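Local coordinates for protein pngf-ii (Elizabethkingia meningoseptica, PDB 4R4X) that probably hydrolyses the bond between N-linked glycans and the asparagine side chains of glycoproteins, acting as a peptide:N-glycosidase of the PNGase F type, at residues N57-Q62 with T74-L80; N109-Y115 with V135-N141; E257-Y262 with T290-F296. All blocks are in the same frame, centred on the assembly; numbering follows the deposited sequence.

Contact 1: N57-Q62 with T74-L80; sequences NNEVSQ and TSDNTIL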
loop_
_atom_site.group_PDB
_atom_site.type_symbol
_atom_site.label_atom_id
_atom_site.label_comp_id
_atom_site.label_asym_id
_atom_site.label_seq_id
_atom_site.Cartn_x
_atom_site.Cartn_y
_atom_site.Cartn_z
ATOM N N ASN A 57 -29.683 -29.768 -8.436
ATOM C CA ASN A 57 -29.501 -29.592 -6.992
ATOM C C ASN A 57 -29.423 -28.130 -6.524
ATOM O O ASN A 57 -29.178 -27.852 -5.352
ATOM C CB ASN A 57 -28.292 -30.416 -6.494
ATOM C CG ASN A 57 -26.952 -30.034 -7.143
ATOM O OD1 ASN A 57 -25.949 -30.696 -6.892
ATOM N ND2 ASN A 57 -26.907 -28.993 -7.945
ATOM N N ASN A 58 -29.665 -27.198 -7.443
ATOM C CA ASN A 58 -29.506 -25.776 -7.158
ATOM C C ASN A 58 -28.132 -25.372 -6.603
ATOM O O ASN A 58 -28.015 -24.411 -5.878
ATOM C CB ASN A 58 -30.664 -25.252 -6.292
ATOM C CG ASN A 58 -31.958 -25.106 -7.086
ATOM O OD1 ASN A 58 -31.974 -25.269 -8.307
ATOM N ND2 ASN A 58 -33.057 -24.809 -6.393
ATOM N N GLU A 59 -27.086 -26.084 -6.990
ATOM C CA GLU A 59 -25.740 -25.642 -6.667
ATOM C C GLU A 59 -25.397 -24.452 -7.566
ATOM O O GLU A 59 -25.381 -24.586 -8.778
ATOM C CB GLU A 59 -24.711 -26.757 -6.849
ATOM C CG GLU A 59 -23.312 -26.329 -6.417
ATOM C CD GLU A 59 -22.411 -27.490 -6.016
ATOM O OE1 GLU A 59 -22.756 -28.652 -6.307
ATOM O OE2 GLU A 59 -21.345 -27.236 -5.403
ATOM N N VAL A 60 -25.162 -23.301 -6.944
ATOM C CA VAL A 60 -24.746 -22.082 -7.624
ATOM C C VAL A 60 -23.211 -21.999 -7.557
ATOM O O VAL A 60 -22.612 -22.015 -6.461
ATOM C CB VAL A 60 -25.373 -20.852 -6.959
ATOM C CG1 VAL A 60 -24.984 -19.558 -7.662
ATOM C CG2 VAL A 60 -26.892 -20.998 -6.918
ATOM N N SER A 61 -22.584 -21.925 -8.725
ATOM C CA SER A 61 -21.125 -21.817 -8.814
ATOM C C SER A 61 -20.737 -20.477 -9.420
ATOM O O SER A 61 -21.259 -20.071 -10.454
ATOM C CB SER A 61 -20.546 -22.952 -9.640
ATOM O OG SER A 61 -20.695 -24.192 -8.962
ATOM N N GLN A 62 -19.837 -19.787 -8.739
ATOM C CA GLN A 62 -19.313 -18.535 -9.196
ATOM C C GLN A 62 -17.854 -18.759 -9.579
ATOM O O GLN A 62 -17.089 -19.300 -8.792
ATOM C CB GLN A 62 -19.420 -17.501 -8.076
ATOM C CG GLN A 62 -19.247 -16.079 -8.549
ATOM C CD GLN A 62 -20.436 -15.542 -9.327
ATOM O OE1 GLN A 62 -21.565 -16.031 -9.222
ATOM N NE2 GLN A 62 -20.187 -14.500 -10.096
ATOM N N THR A 74 -16.234 -20.615 -6.344
ATOM C CA THR A 74 -16.813 -20.836 -5.050
ATOM C C THR A 74 -18.221 -21.353 -5.319
ATOM O O THR A 74 -18.878 -20.916 -6.288
ATOM C CB THR A 74 -16.723 -19.546 -4.196
ATOM O OG1 THR A 74 -16.674 -19.874 -2.808
ATOM C CG2 THR A 74 -17.868 -18.626 -4.452
ATOM N N SER A 75 -18.685 -22.280 -4.479
ATOM C CA SER A 75 -19.968 -22.949 -4.682
ATOM C C SER A 75 -20.849 -22.913 -3.429
ATOM O O SER A 75 -20.340 -22.854 -2.321
ATOM C CB SER A 75 -19.714 -24.392 -5.091
ATOM O OG SER A 75 -19.094 -24.414 -6.367
ATOM N N ASP A 76 -22.169 -22.954 -3.628
ATOM C CA ASP A 76 -23.131 -22.804 -2.532
ATOM C C ASP A 76 -24.490 -23.290 -3.020
ATOM O O ASP A 76 -24.991 -22.811 -4.041
ATOM C CB ASP A 76 -23.220 -21.333 -2.099
ATOM C CG ASP A 76 -24.033 -21.118 -0.803
ATOM O OD1 ASP A 76 -24.804 -22.017 -0.390
ATOM O OD2 ASP A 76 -23.908 -20.011 -0.211
ATOM N N ASN A 77 -25.075 -24.254 -2.307
ATOM C CA ASN A 77 -26.381 -24.782 -2.702
ATOM C C ASN A 77 -27.547 -24.261 -1.852
ATOM O O ASN A 77 -28.651 -24.807 -1.906
ATOM C CB ASN A 77 -26.347 -26.298 -2.727
ATOM C CG ASN A 77 -26.307 -26.907 -1.345
ATOM O OD1 ASN A 77 -26.126 -26.215 -0.348
ATOM N ND2 ASN A 77 -26.498 -28.213 -1.282
ATOM N N THR A 78 -27.301 -23.201 -1.094
ATOM C CA THR A 78 -28.324 -22.585 -0.257
ATOM C C THR A 78 -28.762 -21.206 -0.742
ATOM O O THR A 78 -29.678 -20.619 -0.160
ATOM C CB THR A 78 -27.842 -22.419 1.201
ATOM O OG1 THR A 78 -26.828 -21.399 1.278
ATOM C CG2 THR A 78 -27.304 -23.730 1.751
ATOM N N ILE A 79 -28.117 -20.673 -1.786
ATOM C CA ILE A 79 -28.360 -19.278 -2.175
ATOM C C ILE A 79 -29.810 -19.018 -2.632
ATOM O O ILE A 79 -30.456 -18.067 -2.188
ATOM C CB ILE A 79 -27.389 -18.828 -3.300
ATOM C CG1 ILE A 79 -25.950 -18.797 -2.764
ATOM C CG2 ILE A 79 -27.794 -17.458 -3.839
ATOM C CD1 ILE A 79 -24.936 -18.192 -3.721
ATOM N N LEU A 80 -30.298 -19.853 -3.539
ATOM C CA LEU A 80 -31.641 -19.661 -4.101
ATOM C C LEU A 80 -32.700 -19.769 -3.001
ATOM O O LEU A 80 -33.557 -18.906 -2.891
ATOM C CB LEU A 80 -31.906 -20.677 -5.222
ATOM C CG LEU A 80 -30.955 -20.518 -6.412
ATOM C CD1 LEU A 80 -31.372 -21.406 -7.568
ATOM C CD2 LEU A 80 -30.870 -19.060 -6.822
HETATM O O HOH W 1 -29.019 -22.426 -4.089
HETATM O O HOH W 2 -21.524 -19.622 -5.323
#
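Four backbone hydrogen bonds zip the antiparallel strands of this hairpin together in two reciprocal pairs. V60 N donates to D76 O (2.9 Å) and D76 N returns a bond to V60 O (3.0 Å); two residues on, Q62 N reaches T74 O and T74 N reaches Q62 O, both at 2.9 Å. Between these rings lies the non-hydrogen-bonded pair S61 and S75, whose hydroxyls hydrogen-bond to each other (OG to OG, 3.1 Å); the S61 backbone bonds instead to E52, a zinc ligand. One water donates to both V60 O (2.9 Å) and T74 O (3.1 Å), giving each carbonyl a second donor.

Past D76 the chain leaves the strand. D76 OD1 accepts from T78 N (2.9 Å), an Asx turn, and also from T78 OG1 (2.7 Å). A second water connects the segments, donating to N58 O and accepting from L80 N, each at 2.9 Å. V60 packs its methyls against I79 and L80, and I127 touches V60 and I79. T74 OG1 is hydrogen-bonded to K171 O, just past strand 167-170, which pairs with strand 70-76. The chemistry implies a hairpin end held chiefly by directional polar bonds, with a small apolar patch where V60 meets I79 and L80.

Contact 2: N109-Y115 with V135-N141; sequences NTIEVWY and VLKTVRN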
loop_
_atom_site.group_PDB
_atom_site.type_symbol
_atom_site.label_atom_id
_atom_site.label_comp_id
_atom_site.label_asym_id
_atom_site.label_seq_id
_atom_site.Cartn_x
_atom_site.Cartn_y
_atom_site.Cartn_z
ATOM N N ASN A 109 -32.600 -1.850 -0.888
ATOM C CA ASN A 109 -32.967 -1.699 -2.290
ATOM C C ASN A 109 -34.168 -2.589 -2.589
ATOM O O ASN A 109 -34.236 -3.718 -2.120
ATOM C CB ASN A 109 -31.806 -2.057 -3.223
ATOM C CG ASN A 109 -30.726 -0.989 -3.256
ATOM O OD1 ASN A 109 -31.011 0.207 -3.223
ATOM N ND2 ASN A 109 -29.483 -1.417 -3.334
ATOM N N THR A 110 -35.122 -2.043 -3.338
ATOM C CA THR A 110 -36.280 -2.777 -3.823
ATOM C C THR A 110 -36.047 -3.216 -5.257
ATOM O O THR A 110 -35.686 -2.402 -6.120
ATOM C CB THR A 110 -37.528 -1.892 -3.791
ATOM O OG1 THR A 110 -37.759 -1.479 -2.446
ATOM C CG2 THR A 110 -38.756 -2.652 -4.303
ATOM N N ILE A 111 -36.238 -4.505 -5.509
ATOM C CA ILE A 111 -36.054 -5.054 -6.850
ATOM C C ILE A 111 -37.300 -5.802 -7.289
ATOM O O ILE A 111 -37.696 -6.796 -6.667
ATOM C CB ILE A 111 -34.849 -6.015 -6.941
ATOM C CG1 ILE A 111 -33.565 -5.331 -6.448
ATOM C CG2 ILE A 111 -34.684 -6.500 -8.376
ATOM C CD1 ILE A 111 -33.203 -5.703 -5.027
ATOM N N GLU A 112 -37.914 -5.317 -8.367
ATOM C CA GLU A 112 -39.056 -5.987 -8.970
ATOM C C GLU A 112 -38.548 -6.947 -10.051
ATOM O O GLU A 112 -37.716 -6.577 -10.886
ATOM C CB GLU A 112 -40.004 -4.971 -9.587
ATOM C CG GLU A 112 -40.462 -3.864 -8.652
ATOM C CD GLU A 112 -41.122 -2.735 -9.427
ATOM O OE1 GLU A 112 -40.433 -1.745 -9.776
ATOM O OE2 GLU A 112 -42.321 -2.869 -9.723
ATOM N N VAL A 113 -39.065 -8.167 -10.023
ATOM C CA VAL A 113 -38.649 -9.237 -10.913
ATOM C C VAL A 113 -39.873 -9.756 -11.696
ATOM O O VAL A 113 -40.901 -10.122 -11.114
ATOM C CB VAL A 113 -37.949 -10.334 -10.091
ATOM C CG1 VAL A 113 -37.544 -11.503 -10.951
ATOM C CG2 VAL A 113 -36.718 -9.737 -9.399
ATOM N N TRP A 114 -39.774 -9.715 -13.023
ATOM C CA TRP A 114 -40.807 -10.243 -13.890
ATOM C C TRP A 114 -40.281 -11.506 -14.551
ATOM O O TRP A 114 -39.236 -11.463 -15.189
ATOM C CB TRP A 114 -41.118 -9.248 -14.972
ATOM C CG TRP A 114 -41.787 -8.037 -14.543
ATOM C CD1 TRP A 114 -41.213 -6.898 -14.099
ATOM C CD2 TRP A 114 -43.195 -7.798 -14.576
ATOM N NE1 TRP A 114 -42.180 -5.945 -13.841
ATOM C CE2 TRP A 114 -43.407 -6.481 -14.128
ATOM C CE3 TRP A 114 -44.292 -8.568 -14.947
ATOM C CZ2 TRP A 114 -44.678 -5.912 -14.044
ATOM C CZ3 TRP A 114 -45.582 -8.001 -14.848
ATOM C CH2 TRP A 114 -45.748 -6.684 -14.395
ATOM N N TYR A 115 -41.010 -12.607 -14.409
ATOM C CA TYR A 115 -40.510 -13.914 -14.847
ATOM C C TYR A 115 -41.580 -14.714 -15.556
ATOM O O TYR A 115 -42.775 -14.586 -15.253
ATOM C CB TYR A 115 -39.980 -14.712 -13.658
ATOM C CG TYR A 115 -41.040 -15.032 -12.599
ATOM C CD1 TYR A 115 -41.339 -14.122 -11.586
ATOM C CD2 TYR A 115 -41.777 -16.223 -12.642
ATOM C CE1 TYR A 115 -42.309 -14.398 -10.631
ATOM C CE2 TYR A 115 -42.749 -16.507 -11.691
ATOM C CZ TYR A 115 -43.011 -15.598 -10.688
ATOM O OH TYR A 115 -43.974 -15.869 -9.735
ATOM N N VAL A 135 -36.357 -15.032 -15.627
ATOM C CA VAL A 135 -36.523 -13.614 -15.361
ATOM C C VAL A 135 -36.253 -12.838 -16.632
ATOM O O VAL A 135 -35.148 -12.896 -17.168
ATOM C CB VAL A 135 -35.589 -13.139 -14.229
ATOM C CG1 VAL A 135 -35.683 -11.637 -14.032
ATOM C CG2 VAL A 135 -35.922 -13.861 -12.926
ATOM N N LEU A 136 -37.245 -12.098 -17.104
ATOM C CA LEU A 136 -37.106 -11.313 -18.333
ATOM C C LEU A 136 -36.959 -9.810 -18.115
ATOM O O LEU A 136 -36.635 -9.083 -19.052
ATOM C CB LEU A 136 -38.275 -11.604 -19.280
ATOM C CG LEU A 136 -38.353 -13.047 -19.771
ATOM C CD1 LEU A 136 -39.579 -13.162 -20.670
ATOM C CD2 LEU A 136 -37.074 -13.453 -20.512
ATOM N N LYS A 137 -37.181 -9.345 -16.895
ATOM C CA LYS A 137 -37.014 -7.950 -16.559
ATOM C C LYS A 137 -36.820 -7.787 -15.048
ATOM O O LYS A 137 -37.544 -8.408 -14.253
ATOM C CB LYS A 137 -38.252 -7.163 -16.979
ATOM C CG LYS A 137 -38.207 -5.677 -16.656
ATOM C CD LYS A 137 -39.383 -4.986 -17.341
ATOM C CE LYS A 137 -39.629 -3.607 -16.771
ATOM N NZ LYS A 137 -40.864 -3.029 -17.395
ATOM N N THR A 138 -35.852 -6.949 -14.668
ATOM C CA THR A 138 -35.685 -6.510 -13.277
ATOM C C THR A 138 -35.714 -4.993 -13.214
ATOM O O THR A 138 -35.245 -4.314 -14.130
ATOM C CB THR A 138 -34.364 -6.991 -12.662
ATOM O OG1 THR A 138 -33.270 -6.392 -13.372
ATOM C CG2 THR A 138 -34.260 -8.502 -12.735
ATOM N N VAL A 139 -36.284 -4.470 -12.136
ATOM C CA VAL A 139 -36.345 -3.039 -11.902
ATOM C C VAL A 139 -35.863 -2.784 -10.492
ATOM O O VAL A 139 -36.430 -3.307 -9.518
ATOM C CB VAL A 139 -37.767 -2.466 -12.050
ATOM C CG1 VAL A 139 -37.727 -0.938 -11.967
ATOM C CG2 VAL A 139 -38.389 -2.923 -13.351
ATOM N N ARG A 140 -34.796 -1.996 -10.395
ATOM C CA ARG A 140 -34.132 -1.733 -9.132
ATOM C C ARG A 140 -34.452 -0.292 -8.740
ATOM O O ARG A 140 -34.102 0.644 -9.467
ATOM C CB ARG A 140 -32.625 -1.948 -9.270
ATOM C CG ARG A 140 -31.802 -1.535 -8.051
ATOM C CD ARG A 140 -30.317 -1.851 -8.225
ATOM N NE ARG A 140 -30.085 -3.299 -8.201
ATOM C CZ ARG A 140 -29.737 -4.016 -7.125
ATOM N NH1 ARG A 140 -29.542 -3.438 -5.935
ATOM N NH2 ARG A 140 -29.577 -5.334 -7.239
ATOM N N ASN A 141 -35.131 -0.139 -7.600
ATOM C CA ASN A 141 -35.527 1.170 -7.080
ATOM C C ASN A 141 -36.265 2.016 -8.095
ATOM O O ASN A 141 -36.023 3.213 -8.207
ATOM C CB ASN A 141 -34.295 1.912 -6.531
ATOM C CG ASN A 141 -33.622 1.156 -5.399
ATOM O OD1 ASN A 141 -32.398 1.026 -5.353
ATOM N ND2 ASN A 141 -34.425 0.636 -4.488
HETATM O O HOH W 3 -37.872 -1.161 -8.357
#
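From N109 to Y115 the strand runs antiparallel to V135-R140, with the axes of the two short strands 4.5 Å apart at closest approach. At its start, N109 lies beside R140 and N141, and T110 O accepts from N141 N (2.8 Å) where the partner strand is giving way to a loop. I111 faces R140 in a non-hydrogen-bonded pair: its CG1 sits over one face of the guanidinium, 4.1 Å from R140 NH2, while its CA lies 3.2 Å from V139 O in a CA-H...O contact.

E112 and V139 exchange backbone bonds in both directions (E112 N to V139 O and V139 N to E112 O, each 2.8 Å). The E112 carboxylate forms a salt bridge with K101 of the preceding strand. V113 turns to the same face as I111, and its CG1 meets V135 CG2 at 3.5 Å; F85 also touches V113 there.

At W114 the pairing changes. W114 N donates to K137 O (2.9 Å), but W114 O receives two amides, L136 N at 2.8 Å and, weakly, K137 N at 3.4 Å. The indole lies on the face of E112, V139 and K137, reaching V99 and K101 on strand 97-106. Y115 then pairs with V135 instead of L136, its CB 4.2 Å from V135 CG2. Two residues opposite one, L136 and K137 against W114, make a classic beta bulge, here set within the antiparallel run 97-106, 109-116, 134-140 and 144-154 of the curled N-terminal sheet, whose family belongs to the LolA/LolB clan.

Contact 3: E257-Y262 with T290-F296; sequences ERAISY and TPDYLPF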
loop_
_atom_site.group_PDB
_atom_site.type_symbol
_atom_site.label_atom_id
_atom_site.label_comp_id
_atom_site.label_asym_id
_atom_site.label_seq_id
_atom_site.Cartn_x
_atom_site.Cartn_y
_atom_site.Cartn_z
ATOM N N GLU A 257 23.893 3.908 -7.783
ATOM C CA GLU A 257 24.293 4.594 -9.022
ATOM C C GLU A 257 25.717 5.164 -8.999
ATOM O O GLU A 257 26.275 5.430 -10.048
ATOM C CB GLU A 257 23.329 5.727 -9.372
ATOM C CG GLU A 257 21.965 5.287 -9.890
ATOM C CD GLU A 257 21.057 4.683 -8.810
ATOM O OE1 GLU A 257 20.240 3.791 -9.139
ATOM O OE2 GLU A 257 21.179 5.066 -7.626
ATOM N N ARG A 258 26.300 5.387 -7.830
ATOM C CA ARG A 258 27.672 5.886 -7.756
ATOM C C ARG A 258 28.601 4.807 -7.243
ATOM O O ARG A 258 28.140 3.722 -6.857
ATOM C CB ARG A 258 27.708 7.168 -6.926
ATOM C CG ARG A 258 26.919 8.259 -7.629
ATOM C CD ARG A 258 27.048 9.630 -7.013
ATOM N NE ARG A 258 26.150 10.562 -7.701
ATOM C CZ ARG A 258 26.200 11.890 -7.607
ATOM N NH1 ARG A 258 27.067 12.495 -6.818
ATOM N NH2 ARG A 258 25.354 12.623 -8.307
ATOM N N ALA A 259 29.906 5.086 -7.253
ATOM C CA ALA A 259 30.921 4.068 -6.931
ATOM C C ALA A 259 30.767 3.449 -5.536
ATOM O O ALA A 259 30.944 2.257 -5.387
ATOM C CB ALA A 259 32.328 4.656 -7.065
ATOM N N ILE A 260 30.465 4.281 -4.540
ATOM C CA ILE A 260 30.223 3.872 -3.163
ATOM C C ILE A 260 28.716 4.009 -2.835
ATOM O O ILE A 260 28.069 4.910 -3.323
ATOM C CB ILE A 260 30.994 4.763 -2.167
ATOM C CG1 ILE A 260 32.464 4.911 -2.557
ATOM C CG2 ILE A 260 30.921 4.192 -0.750
ATOM C CD1 ILE A 260 33.189 5.987 -1.764
ATOM N N SER A 261 28.181 3.099 -2.022
ATOM C CA SER A 261 26.811 3.200 -1.537
ATOM C C SER A 261 26.780 2.848 -0.061
ATOM O O SER A 261 27.759 2.394 0.516
ATOM C CB SER A 261 25.885 2.216 -2.270
ATOM O OG SER A 261 26.100 0.900 -1.796
ATOM N N TYR A 262 25.613 2.990 0.544
ATOM C CA TYR A 262 25.475 2.590 1.927
ATOM C C TYR A 262 25.754 1.098 2.100
ATOM O O TYR A 262 26.182 0.675 3.184
ATOM C CB TYR A 262 24.080 2.951 2.410
ATOM C CG TYR A 262 23.920 3.112 3.898
ATOM C CD1 TYR A 262 24.495 4.169 4.577
ATOM C CD2 TYR A 262 23.115 2.253 4.605
ATOM C CE1 TYR A 262 24.299 4.334 5.948
ATOM C CE2 TYR A 262 22.913 2.394 5.964
ATOM C CZ TYR A 262 23.492 3.448 6.633
ATOM O OH TYR A 262 23.262 3.598 7.982
ATOM N N THR A 290 28.278 12.655 -2.230
ATOM C CA THR A 290 29.549 13.171 -2.749
ATOM C C THR A 290 29.646 12.725 -4.228
ATOM O O THR A 290 28.814 11.965 -4.706
ATOM C CB THR A 290 30.764 12.653 -1.952
ATOM O OG1 THR A 290 31.060 11.328 -2.363
ATOM C CG2 THR A 290 30.547 12.669 -0.446
ATOM N N PRO A 291 30.678 13.174 -4.948
ATOM C CA PRO A 291 30.815 12.711 -6.321
ATOM C C PRO A 291 30.880 11.188 -6.461
ATOM O O PRO A 291 30.526 10.664 -7.508
ATOM C CB PRO A 291 32.136 13.367 -6.772
ATOM C CG PRO A 291 32.236 14.604 -5.947
ATOM C CD PRO A 291 31.718 14.163 -4.595
ATOM N N ASP A 292 31.319 10.499 -5.407
ATOM C CA ASP A 292 31.515 9.054 -5.423
ATOM C C ASP A 292 30.465 8.269 -4.625
ATOM O O ASP A 292 30.541 7.040 -4.556
ATOM C CB ASP A 292 32.901 8.729 -4.845
ATOM C CG ASP A 292 33.982 9.661 -5.378
ATOM O OD1 ASP A 292 34.230 9.600 -6.590
ATOM O OD2 ASP A 292 34.532 10.481 -4.602
ATOM N N TYR A 293 29.478 8.961 -4.044
ATOM C CA TYR A 293 28.613 8.313 -3.055
ATOM C C TYR A 293 27.231 8.946 -3.018
ATOM O O TYR A 293 27.094 10.175 -3.110
ATOM C CB TYR A 293 29.277 8.406 -1.666
ATOM C CG TYR A 293 28.412 7.956 -0.508
ATOM C CD1 TYR A 293 28.281 6.621 -0.199
ATOM C CD2 TYR A 293 27.702 8.887 0.259
ATOM C CE1 TYR A 293 27.463 6.208 0.837
ATOM C CE2 TYR A 293 26.902 8.490 1.308
ATOM C CZ TYR A 293 26.791 7.145 1.590
ATOM O OH TYR A 293 26.019 6.724 2.623
ATOM N N LEU A 294 26.220 8.079 -2.878
ATOM C CA LEU A 294 24.858 8.474 -2.542
ATOM C C LEU A 294 24.438 7.878 -1.192
ATOM O O LEU A 294 24.723 6.709 -0.908
ATOM C CB LEU A 294 23.880 7.976 -3.590
ATOM C CG LEU A 294 24.048 8.578 -4.974
ATOM C CD1 LEU A 294 23.110 7.869 -5.923
ATOM C CD2 LEU A 294 23.850 10.084 -4.990
ATOM N N PRO A 295 23.744 8.675 -0.365
ATOM C CA PRO A 295 23.230 8.169 0.906
ATOM C C PRO A 295 21.995 7.314 0.660
ATOM O O PRO A 295 21.427 7.380 -0.424
ATOM C CB PRO A 295 22.881 9.454 1.679
ATOM C CG PRO A 295 22.592 10.469 0.624
ATOM C CD PRO A 295 23.403 10.095 -0.581
ATOM N N PHE A 296 21.569 6.507 1.632
ATOM C CA PHE A 296 20.381 5.691 1.410
ATOM C C PHE A 296 19.093 6.541 1.407
ATOM O O PHE A 296 19.090 7.698 1.869
ATOM C CB PHE A 296 20.303 4.504 2.383
ATOM C CG PHE A 296 19.914 4.851 3.783
ATOM C CD1 PHE A 296 18.578 4.844 4.168
ATOM C CD2 PHE A 296 20.877 5.149 4.741
ATOM C CE1 PHE A 296 18.211 5.145 5.468
ATOM C CE2 PHE A 296 20.521 5.434 6.055
ATOM C CZ PHE A 296 19.179 5.429 6.423
HETATM O O HOH W 4 30.713 7.546 -8.515
HETATM O O HOH W 5 23.452 4.261 -0.950
#
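R258 loses the largest area here, stretching alongside the 290-296 segment until NH1 donates to T290 O (2.8 Å). L294, next in buried area, lays CD2 over one face of the guanidinium, 3.6 Å from R258 NE, and L380 of strand 378-384 touches both side chains. T290 O is also the acceptor of Y293 N (3.1 Å) in the type I beta turn T290-Y293, where T290 OG1 accepts from D292 N (3.2 Å) as an ST turn. Just beyond, I260 N donates to D292 O (2.8 Å). The segments lie toward the two ends of the long excursion between strands 248-253 and 297-303, neighbours in an antiparallel sheet of the PNGase F-like part, a family built of jelly rolls, and S261 occupies the N-cap position of helix 262-268. Y262, first in that helix, packs obliquely on F296, ring centroids 4.6 Å apart, with Y262 CZ 3.6 Å from F296 CE2; its hydroxyl is bonded to Q394. A water accepting from Y262 N (2.9 Å) donates to L294 O (2.8 Å).

How the contacts relate
From the N terminus, contact 1 comes first, closing the short hairpin of strands 59-65 and 70-76. Contact 2 follows in series, bringing strand 134-140 back beside 109-116 after an intervening excursion with little regular structure. Both belong to one curled sheet in the N-terminal domain, their centres 21 Å apart and their nearest atoms about 9 Å apart, so they share a framework without touching. Contact 3 opens only later, in the PNGase F-like part, closing a loop that contains helix 262-268 and joining the two ends of the connection from strand 248-253 to strand 297-303. It lies on the opposite side of the chain's centre from contacts 1 and 2, about 60 and 66 Å away, centre to centre. No loop nests in or crosses another.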